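Local coordinates for protein prolyl oligopeptidase (Novosphingobium capsulatum, PDB 1YR2) that probably cleaves oligopeptides on the carboxyl side of proline, and to a lesser extent alanine, as a serine endopeptidase of the S9A family, at residues Ile478-Arg481 with Lys482-Gly486; Gly562-Arg566 with His567-Ile571; Val346-Gly350 with Ser351-Phe355. All coordinates share one frame; numbering follows the deposited sequence.

Contact 1. Residues Ile478-Arg481 with Lys482-Gly486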
ATOM      1  N   ILE A 478       1.702   6.736 -16.587  1.00 10.19           N
ATOM      2  CA  ILE A 478       1.596   5.905 -17.792  1.00 11.45           C
ATOM      3  C   ILE A 478       2.815   5.005 -17.814  1.00 10.96           C
ATOM      4  O   ILE A 478       3.954   5.495 -17.712  1.00 11.44           O
ATOM      5  CB  ILE A 478       1.607   6.835 -19.023  1.00 11.35           C
ATOM      6  CG1 ILE A 478       0.379   7.728 -19.013  1.00 13.24           C
ATOM      7  CG2 ILE A 478       1.572   6.008 -20.336  1.00 12.47           C
ATOM      8  CD1 ILE A 478       0.551   8.913 -19.890  1.00 18.87           C
ATOM      9  N   VAL A 479       2.602   3.705 -17.948  1.00 11.00           N
ATOM     10  CA  VAL A 479       3.657   2.741 -17.753  1.00 10.32           C
ATOM     11  C   VAL A 479       3.661   1.844 -18.955  1.00 11.27           C
ATOM     12  O   VAL A 479       2.655   1.265 -19.308  1.00 10.47           O
ATOM     13  CB  VAL A 479       3.387   1.863 -16.512  1.00 10.27           C
ATOM     14  CG1 VAL A 479       4.600   0.985 -16.237  1.00 11.56           C
ATOM     15  CG2 VAL A 479       3.104   2.722 -15.318  1.00 11.85           C
ATOM     16  N   ARG A 480       4.798   1.757 -19.604  1.00 11.59           N
ATOM     17  CA  ARG A 480       4.907   0.987 -20.852  1.00 11.94           C
ATOM     18  C   ARG A 480       6.256   0.335 -20.958  1.00 12.15           C
ATOM     19  O   ARG A 480       7.275   0.907 -20.558  1.00 12.15           O
ATOM     20  CB  ARG A 480       4.783   1.917 -22.034  1.00 12.85           C
ATOM     21  CG  ARG A 480       3.364   2.383 -22.280  1.00 12.51           C
ATOM     22  CD  ARG A 480       3.228   3.456 -23.339  1.00 11.57           C
ATOM     23  NE  ARG A 480       3.846   4.721 -22.935  1.00 16.08           N
ATOM     24  CZ  ARG A 480       3.687   5.842 -23.617  1.00 18.25           C
ATOM     25  NH1 ARG A 480       2.958   5.844 -24.723  1.00 18.38           N
ATOM     26  NH2 ARG A 480       4.277   6.962 -23.222  1.00 19.56           N
ATOM     27  N   ARG A 481       6.266  -0.858 -21.514  1.00 12.20           N
ATOM     28  CA  ARG A 481       7.503  -1.464 -21.931  1.00 12.28           C
ATOM     29  C   ARG A 481       8.188  -0.632 -23.050  1.00 12.60           C
ATOM     30  O   ARG A 481       7.531   0.081 -23.785  1.00 11.53           O
ATOM     31  CB  ARG A 481       7.206  -2.898 -22.378  1.00 11.95           C
ATOM     32  CG  ARG A 481       8.398  -3.820 -22.394  1.00 12.71           C
ATOM     33  CD  ARG A 481       7.932  -5.248 -22.636  1.00  9.88           C
ATOM     34  NE  ARG A 481       7.164  -5.354 -23.878  1.00 11.01           N
ATOM     35  CZ  ARG A 481       6.464  -6.408 -24.245  1.00 12.26           C
ATOM     36  NH1 ARG A 481       6.350  -7.433 -23.422  1.00 16.21           N
ATOM     37  NH2 ARG A 481       5.811  -6.422 -25.402  1.00 12.96           N
ATOM     38  N   LYS A 482       9.515  -0.737 -23.137  1.00 13.06           N
ATOM     39  CA  LYS A 482      10.320   0.116 -24.008  1.00 14.43           C
ATOM     40  C   LYS A 482      10.244  -0.256 -25.518  1.00 14.33           C
ATOM     41  O   LYS A 482      10.849   0.421 -26.362  1.00 14.51           O
ATOM     42  CB  LYS A 482      11.793   0.161 -23.534  1.00 13.75           C
ATOM     43  CG  LYS A 482      11.988   0.997 -22.307  1.00 14.96           C
ATOM     44  CD  LYS A 482      13.450   1.160 -21.907  1.00 15.80           C
ATOM     45  CE  LYS A 482      13.551   2.072 -20.671  1.00 16.19           C
ATOM     46  NZ  LYS A 482      14.936   2.038 -20.177  1.00 19.00           N
ATOM     47  N   ASP A 483       9.511  -1.315 -25.857  1.00 13.80           N
ATOM     48  CA  ASP A 483       9.101  -1.512 -27.242  1.00 14.08           C
ATOM     49  C   ASP A 483       7.905  -0.639 -27.677  1.00 13.79           C
ATOM     50  O   ASP A 483       7.603  -0.558 -28.845  1.00 12.62           O
ATOM     51  CB  ASP A 483       8.849  -2.994 -27.573  1.00 13.48           C
ATOM     52  CG  ASP A 483       7.757  -3.623 -26.768  1.00 15.00           C
ATOM     53  OD1 ASP A 483       7.460  -3.200 -25.624  1.00 11.45           O
ATOM     54  OD2 ASP A 483       7.126  -4.590 -27.230  1.00 13.85           O
ATOM     55  N   ALA A 484       7.231   0.018 -26.747  1.00 14.77           N
ATOM     56  CA  ALA A 484       6.115   0.901 -27.108  1.00 15.01           C
ATOM     57  C   ALA A 484       6.633   2.153 -27.874  1.00 16.56           C
ATOM     58  O   ALA A 484       7.385   2.980 -27.340  1.00 16.39           O
ATOM     59  CB  ALA A 484       5.348   1.323 -25.862  1.00 15.71           C
ATOM     60  N   LYS A 485       6.226   2.260 -29.131  1.00 17.40           N
ATOM     61  CA  LYS A 485       6.656   3.343 -30.006  1.00 18.86           C
ATOM     62  C   LYS A 485       5.447   3.873 -30.746  1.00 18.06           C
ATOM     63  O   LYS A 485       5.540   4.352 -31.879  1.00 20.07           O
ATOM     64  CB  LYS A 485       7.710   2.824 -30.985  1.00 19.27           C
ATOM     65  CG  LYS A 485       8.997   2.371 -30.312  1.00 21.71           C
ATOM     66  CD  LYS A 485       9.912   3.526 -29.894  1.00 23.91           C
ATOM     67  CE  LYS A 485      11.237   2.960 -29.372  1.00 26.69           C
ATOM     68  NZ  LYS A 485      12.016   3.970 -28.592  1.00 28.74           N
ATOM     69  N   GLY A 486       4.302   3.782 -30.099  1.00 17.44           N
ATOM     70  CA  GLY A 486       3.065   4.291 -30.625  1.00 17.01           C
ATOM     71  C   GLY A 486       1.894   3.944 -29.733  1.00 16.75           C
ATOM     72  O   GLY A 486       2.082   3.416 -28.633  1.00 16.45           O
TER
HETATM   73  O   HOH W   1       1.312   3.843 -26.052  1.00 22.54           O
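Arg481 and Asp483 form a salt bridge across a type I beta turn, Arg481 to Ala484, at the end of strand 473-481 in the mixed sheet of the alpha/beta-hydrolase domain. The guanidinium grips the carboxylate side-on with two nitrogens, one to each oxygen. NE reaches Asp483 OD1 at 2.8 Å along a nearly straight bond; OD1 lies in the guanidinium plane, yet is itself met from above the carboxylate plane. Arg481 NH2 takes Asp483 OD2 on its syn side at 2.9 Å, less straight at 142°. The two flat groups are turned 52° apart, so the pairing is twisted rather than coplanar. Arg481 extends CG anti to its own N and bends at chi3 (57°), which brings NE round to the aspartate. The turn itself is closed by Ala484 N donating to Arg481 O at 3.0 Å. Beside it Ala484 CB packs on Arg480 CB at 3.9 Å. Second partners fix the Arg481 guanidinium: Asp515 makes a salt bridge with NH1, and the carbonyl of Arg722 accepts from NH2. Arg480 pairs through NH2 with Glu462 on the adjoining strand 459-467, while its NH1 donates to a water, 2.9 Å away, that in turn donates to Gly486 O.

Contact 2. Residues Gly562-Arg566 with His567-Ile571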
ATOM      1  N   GLY A 562      -2.009  10.216 -28.148  1.00 15.68           N
ATOM      2  CA  GLY A 562      -1.317   9.122 -28.800  1.00 15.12           C
ATOM      3  C   GLY A 562      -0.838   7.956 -27.961  1.00 15.39           C
ATOM      4  O   GLY A 562      -0.060   7.101 -28.464  1.00 15.07           O
ATOM      5  N   VAL A 563      -1.291   7.862 -26.701  1.00 13.80           N
ATOM      6  CA  VAL A 563      -0.990   6.682 -25.878  1.00 13.91           C
ATOM      7  C   VAL A 563      -1.847   5.476 -26.244  1.00 14.50           C
ATOM      8  O   VAL A 563      -1.365   4.352 -26.192  1.00 15.66           O
ATOM      9  CB  VAL A 563      -1.196   6.959 -24.382  1.00 12.77           C
ATOM     10  CG1 VAL A 563      -0.871   5.746 -23.540  1.00 12.39           C
ATOM     11  CG2 VAL A 563      -0.334   8.133 -23.961  1.00 13.99           C
ATOM     12  N   THR A 564      -3.091   5.733 -26.655  1.00 15.42           N
ATOM     13  CA  THR A 564      -4.125   4.710 -26.847  1.00 14.84           C
ATOM     14  C   THR A 564      -4.914   4.928 -28.127  1.00 13.99           C
ATOM     15  O   THR A 564      -5.299   6.051 -28.409  1.00 14.12           O
ATOM     16  CB  THR A 564      -5.106   4.825 -25.661  1.00 14.97           C
ATOM     17  OG1 THR A 564      -4.345   4.756 -24.450  1.00 16.78           O
ATOM     18  CG2 THR A 564      -6.103   3.628 -25.614  1.00 16.17           C
ATOM     19  N   PRO A 565      -5.209   3.872 -28.878  1.00 13.75           N
ATOM     20  CA  PRO A 565      -6.107   4.019 -30.033  1.00 14.35           C
ATOM     21  C   PRO A 565      -7.491   4.421 -29.604  1.00 14.23           C
ATOM     22  O   PRO A 565      -7.915   4.143 -28.472  1.00 11.62           O
ATOM     23  CB  PRO A 565      -6.110   2.627 -30.686  1.00 15.09           C
ATOM     24  CG  PRO A 565      -4.953   1.890 -30.122  1.00 15.68           C
ATOM     25  CD  PRO A 565      -4.680   2.505 -28.761  1.00 14.10           C
ATOM     26  N   ARG A 566      -8.205   5.073 -30.508  1.00 14.37           N
ATOM     27  CA  ARG A 566      -9.588   5.472 -30.271  1.00 15.35           C
ATOM     28  C   ARG A 566     -10.456   4.352 -29.687  1.00 14.86           C
ATOM     29  O   ARG A 566     -11.258   4.588 -28.765  1.00 13.24           O
ATOM     30  CB  ARG A 566     -10.216   5.995 -31.576  1.00 16.61           C
ATOM     31  CG  ARG A 566     -11.642   6.491 -31.454  1.00 20.10           C
ATOM     32  CD  ARG A 566     -11.796   7.580 -30.429  1.00 25.23           C
ATOM     33  NE  ARG A 566     -13.183   7.914 -30.140  1.00 27.56           N
ATOM     34  CZ  ARG A 566     -13.964   7.316 -29.246  1.00 29.01           C
ATOM     35  NH1 ARG A 566     -13.526   6.292 -28.510  1.00 25.05           N
ATOM     36  NH2 ARG A 566     -15.219   7.740 -29.111  1.00 29.06           N
ATOM     37  N   HIS A 567     -10.309   3.144 -30.221  1.00 14.59           N
ATOM     38  CA  HIS A 567     -11.115   2.011 -29.777  1.00 15.83           C
ATOM     39  C   HIS A 567     -10.308   0.982 -28.979  1.00 14.99           C
ATOM     40  O   HIS A 567     -10.684  -0.169 -28.915  1.00 16.06           O
ATOM     41  CB  HIS A 567     -11.858   1.373 -30.991  1.00 16.68           C
ATOM     42  CG  HIS A 567     -12.783   2.330 -31.671  1.00 19.72           C
ATOM     43  ND1 HIS A 567     -13.853   2.919 -31.016  1.00 23.64           N
ATOM     44  CD2 HIS A 567     -12.738   2.888 -32.904  1.00 22.02           C
ATOM     45  CE1 HIS A 567     -14.459   3.754 -31.847  1.00 25.01           C
ATOM     46  NE2 HIS A 567     -13.793   3.766 -32.988  1.00 23.63           N
ATOM     47  N   GLY A 568      -9.235   1.427 -28.333  1.00 14.83           N
ATOM     48  CA  GLY A 568      -8.360   0.552 -27.564  1.00 14.40           C
ATOM     49  C   GLY A 568      -8.263   0.859 -26.081  1.00 13.02           C
ATOM     50  O   GLY A 568      -7.297   0.441 -25.461  1.00 11.84           O
ATOM     51  N   LEU A 569      -9.220   1.572 -25.519  1.00 12.69           N
ATOM     52  CA  LEU A 569      -9.205   1.874 -24.082  1.00 12.72           C
ATOM     53  C   LEU A 569     -10.064   0.922 -23.243  1.00 12.98           C
ATOM     54  O   LEU A 569     -11.274   0.754 -23.485  1.00 14.41           O
ATOM     55  CB  LEU A 569      -9.666   3.328 -23.856  1.00 13.26           C
ATOM     56  CG  LEU A 569      -9.579   3.870 -22.446  1.00 11.71           C
ATOM     57  CD1 LEU A 569      -8.191   3.769 -21.856  1.00 11.20           C
ATOM     58  CD2 LEU A 569     -10.056   5.295 -22.458  1.00 13.05           C
ATOM     59  N   ALA A 570      -9.446   0.273 -22.271  1.00 12.24           N
ATOM     60  CA  ALA A 570     -10.151  -0.527 -21.270  1.00 11.75           C
ATOM     61  C   ALA A 570     -10.011   0.132 -19.904  1.00 12.26           C
ATOM     62  O   ALA A 570      -8.984   0.740 -19.602  1.00 12.63           O
ATOM     63  CB  ALA A 570      -9.577  -1.926 -21.192  1.00 11.65           C
ATOM     64  N   ILE A 571     -11.023  -0.037 -19.041  1.00 12.22           N
ATOM     65  CA  ILE A 571     -10.971   0.566 -17.709  1.00 11.67           C
ATOM     66  C   ILE A 571     -11.269  -0.471 -16.653  1.00 13.50           C
ATOM     67  O   ILE A 571     -12.045  -1.388 -16.882  1.00 11.48           O
ATOM     68  CB  ILE A 571     -11.956   1.746 -17.584  1.00 12.26           C
ATOM     69  CG1 ILE A 571     -13.369   1.371 -18.098  1.00 12.04           C
ATOM     70  CG2 ILE A 571     -11.418   2.910 -18.342  1.00 13.71           C
ATOM     71  CD1 ILE A 571     -14.459   2.427 -17.798  1.00 14.24           C
TER
HETATM   72  O   HOH W   2     -11.954   2.938 -26.574  1.00 22.42           O
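One face of the His567 imidazole carries Arg566 CG, 3.9 Å from the ring centroid and 14° off the normal, a CH-pi contact between neighbours in sequence. Farther out, one face of the Arg566 guanidinium has His567 CE1 above its rim, with the two planes 27° apart. Chi1 of the arginine (-178°) carries CG over the imidazole, and the bend at chi2 turns the outer chain so that the guanidinium comes near CE1. Its NH1 donates to the carbonyl of Asp590, which helps hold the outer end of the side chain, and a glycerol lies near His567. Both residues occupy the middle of a type I beta turn, Pro565 to Gly568, in the connection from helix 544-560 to strand 569-574, part of the parallel core of the alpha/beta-hydrolase sheet. Gly568 N closes the turn on Pro565 O at 3.0 Å. A water spans the next step, donating to Arg566 O at 2.8 Å and accepting a longer bond from Leu569 N. On the buried side Thr564 turns its methyl CG2 to Gly568 O, 3.4 Å away, and to Leu569 CB at 4.0 Å, while its hydroxyl is hydrogen-bonded to that of Thr490 on strand 490-493.

Contact 3. Residues Val346-Gly350 with Ser351-Phe355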
ATOM      1  N   VAL A 346      15.791  18.826  18.883  1.00 11.17           N
ATOM      2  CA  VAL A 346      15.786  19.219  20.295  1.00 11.03           C
ATOM      3  C   VAL A 346      17.198  19.081  20.858  1.00 12.37           C
ATOM      4  O   VAL A 346      17.801  18.015  20.784  1.00 12.73           O
ATOM      5  CB  VAL A 346      14.861  18.313  21.047  1.00 11.16           C
ATOM      6  CG1 VAL A 346      14.793  18.690  22.516  1.00 13.57           C
ATOM      7  CG2 VAL A 346      13.524  18.402  20.425  1.00 10.64           C
ATOM      8  N   ASP A 347      17.742  20.168  21.376  1.00 11.23           N
ATOM      9  CA  ASP A 347      19.073  20.192  22.003  1.00 12.06           C
ATOM     10  C   ASP A 347      18.918  20.115  23.509  1.00 12.09           C
ATOM     11  O   ASP A 347      18.208  20.926  24.118  1.00 10.88           O
ATOM     12  CB  ASP A 347      19.778  21.475  21.610  1.00 12.08           C
ATOM     13  CG  ASP A 347      21.248  21.477  21.980  1.00 15.05           C
ATOM     14  OD1 ASP A 347      21.557  21.350  23.174  1.00 20.34           O
ATOM     15  OD2 ASP A 347      22.161  21.609  21.141  1.00 19.93           O
ATOM     16  N   LEU A 348      19.510  19.082  24.097  1.00 12.31           N
ATOM     17  CA  LEU A 348      19.415  18.860  25.522  1.00 13.27           C
ATOM     18  C   LEU A 348      20.707  19.121  26.266  1.00 13.62           C
ATOM     19  O   LEU A 348      20.848  18.652  27.384  1.00 14.30           O
ATOM     20  CB  LEU A 348      19.007  17.402  25.735  1.00 12.71           C
ATOM     21  CG  LEU A 348      17.691  17.009  25.062  1.00 13.70           C
ATOM     22  CD1 LEU A 348      17.509  15.483  25.005  1.00 14.21           C
ATOM     23  CD2 LEU A 348      16.507  17.616  25.734  1.00 16.40           C
ATOM     24  N   SER A 349      21.663  19.809  25.648  1.00 13.55           N
ATOM     25  CA  SER A 349      22.922  20.095  26.325  1.00 14.91           C
ATOM     26  C   SER A 349      22.796  21.203  27.365  1.00 15.24           C
ATOM     27  O   SER A 349      23.577  21.247  28.285  1.00 14.82           O
ATOM     28  CB  SER A 349      24.027  20.453  25.336  1.00 15.97           C
ATOM     29  OG  SER A 349      23.683  21.594  24.580  1.00 14.92           O
ATOM     30  N   GLY A 350      21.779  22.048  27.247  1.00 15.89           N
ATOM     31  CA  GLY A 350      21.571  23.176  28.150  1.00 16.37           C
ATOM     32  C   GLY A 350      20.772  22.752  29.357  1.00 16.45           C
ATOM     33  O   GLY A 350      20.406  21.604  29.469  1.00 16.32           O
ATOM     34  N   SER A 351      20.510  23.670  30.274  1.00 16.96           N
ATOM     35  CA  SER A 351      19.669  23.379  31.436  1.00 18.33           C
ATOM     36  C   SER A 351      18.213  23.119  31.063  1.00 18.76           C
ATOM     37  O   SER A 351      17.576  22.370  31.747  1.00 18.74           O
ATOM     38  CB  SER A 351      19.767  24.480  32.511  1.00 19.40           C
ATOM     39  OG  SER A 351      19.672  25.778  31.927  1.00 23.88           O
ATOM     40  N   THR A 352      17.706  23.751  29.999  1.00 18.52           N
ATOM     41  CA  THR A 352      16.347  23.565  29.482  1.00 19.49           C
ATOM     42  C   THR A 352      16.423  23.065  28.005  1.00 17.55           C
ATOM     43  O   THR A 352      17.262  23.554  27.249  1.00 16.12           O
ATOM     44  CB  THR A 352      15.588  24.906  29.444  1.00 19.60           C
ATOM     45  OG1 THR A 352      15.925  25.730  30.564  1.00 27.09           O
ATOM     46  CG2 THR A 352      14.091  24.723  29.603  1.00 22.90           C
ATOM     47  N   PRO A 353      15.585  22.114  27.601  1.00 18.13           N
ATOM     48  CA  PRO A 353      15.546  21.701  26.188  1.00 17.28           C
ATOM     49  C   PRO A 353      15.297  22.903  25.258  1.00 16.42           C
ATOM     50  O   PRO A 353      14.504  23.795  25.607  1.00 15.61           O
ATOM     51  CB  PRO A 353      14.369  20.724  26.148  1.00 17.82           C
ATOM     52  CG  PRO A 353      14.289  20.147  27.535  1.00 19.23           C
ATOM     53  CD  PRO A 353      14.611  21.333  28.391  1.00 18.69           C
ATOM     54  N   ARG A 354      16.011  22.948  24.132  1.00 15.42           N
ATOM     55  CA  ARG A 354      15.818  23.961  23.101  1.00 15.53           C
ATOM     56  C   ARG A 354      15.263  23.301  21.853  1.00 14.42           C
ATOM     57  O   ARG A 354      15.858  22.316  21.385  1.00 12.32           O
ATOM     58  CB  ARG A 354      17.165  24.609  22.741  1.00 16.19           C
ATOM     59  CG  ARG A 354      17.023  25.836  21.805  1.00 22.39           C
ATOM     60  CD  ARG A 354      18.332  26.585  21.517  1.00 30.06           C
ATOM     61  NE  ARG A 354      18.065  27.916  20.905  1.00 39.08           N
ATOM     62  CZ  ARG A 354      18.996  28.749  20.372  1.00 43.28           C
ATOM     63  NH1 ARG A 354      20.285  28.408  20.337  1.00 45.20           N
ATOM     64  NH2 ARG A 354      18.633  29.932  19.868  1.00 44.17           N
ATOM     65  N   PHE A 355      14.154  23.830  21.313  1.00 12.72           N
ATOM     66  CA  PHE A 355      13.490  23.255  20.128  1.00 13.60           C
ATOM     67  C   PHE A 355      13.815  24.145  18.952  1.00 13.27           C
ATOM     68  O   PHE A 355      13.718  25.371  19.067  1.00 11.33           O
ATOM     69  CB  PHE A 355      11.960  23.189  20.309  1.00 14.10           C
ATOM     70  CG  PHE A 355      11.524  22.207  21.370  1.00 16.00           C
ATOM     71  CD1 PHE A 355      11.567  22.561  22.696  1.00 17.93           C
ATOM     72  CD2 PHE A 355      11.148  20.917  21.045  1.00 19.41           C
ATOM     73  CE1 PHE A 355      11.198  21.644  23.671  1.00 21.23           C
ATOM     74  CE2 PHE A 355      10.745  20.008  22.023  1.00 17.91           C
ATOM     75  CZ  PHE A 355      10.790  20.371  23.324  1.00 19.34           C
TER
HETATM   76  O   HOH W   3      19.406  22.679  25.902  1.00 28.24           O
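A beta hairpin brings Val346-Gly350 and Ser351-Phe355 together at the surface of the N-terminal beta-propeller domain, where strands 342-347 and 354-357 are the last two of a four-stranded antiparallel blade. Asp347 and Arg354 are its hydrogen-bonded pair: Asp347 N donates to Arg354 O at 2.9 Å and Arg354 N returns the bond to Asp347 O at 3.0 Å. Val346 and Phe355 follow as the non-hydrogen-bonded pair. On their face of the sheet the two side chains run alongside each other, with Val346 CG2 3.5 Å from Phe355 CD2 and CG1 over the rim of one face of the phenyl ring. Val346 places CG1 anti to its N (chi1 -179°), which also brings this methyl to Pro353 CB. The proline ring meets Leu348 as well, CD2 lying 3.8 Å from Pro353 CB. Leu312 touches Val346, Pro353 and Phe355, extending this apolar patch, and Leu348 reaches back to Leu330 on strand 329-334. Beyond Asp347 and Arg354 the connecting loop is held from within. One water joins its two limbs, donating to Asp347 O and Thr352 O and accepting from Gly350 N at 2.8 Å. Asp347 carries an Asx turn on the first limb, while its OD2 takes a hydrogen bond from Gln329 NE2. The carboxylate is thus engaged at both oxygens, and OD1 has two partners in one residue: Ser349 N at 2.9 Å, met nearly head-on, and Ser349 OG at 2.6 Å, on the syn lone pair.

In the fold
Along the chain contact 3 comes first, then contact 1, then contact 2. Contact 3 lies in a propeller blade, whereas contacts 1 and 2 both reach the same mixed sheet of the hydrolase domain, contact 1 at the end of strand 473-481 and contact 2 at the start of strand 569-574. Their centres are about 13 Å apart, and they touch where Val563 CG1 packs on Ile478 CG2 and Arg480 NH1, each at 4.0 Å. Contact 3 is remote, its centre about 55 Å from that of contact 1 and about 60 Å from that of contact 2. The three thus sample both domains; strand 569-574 runs on towards Ser575, in what is probably the GxSxG nucleophile elbow of the family.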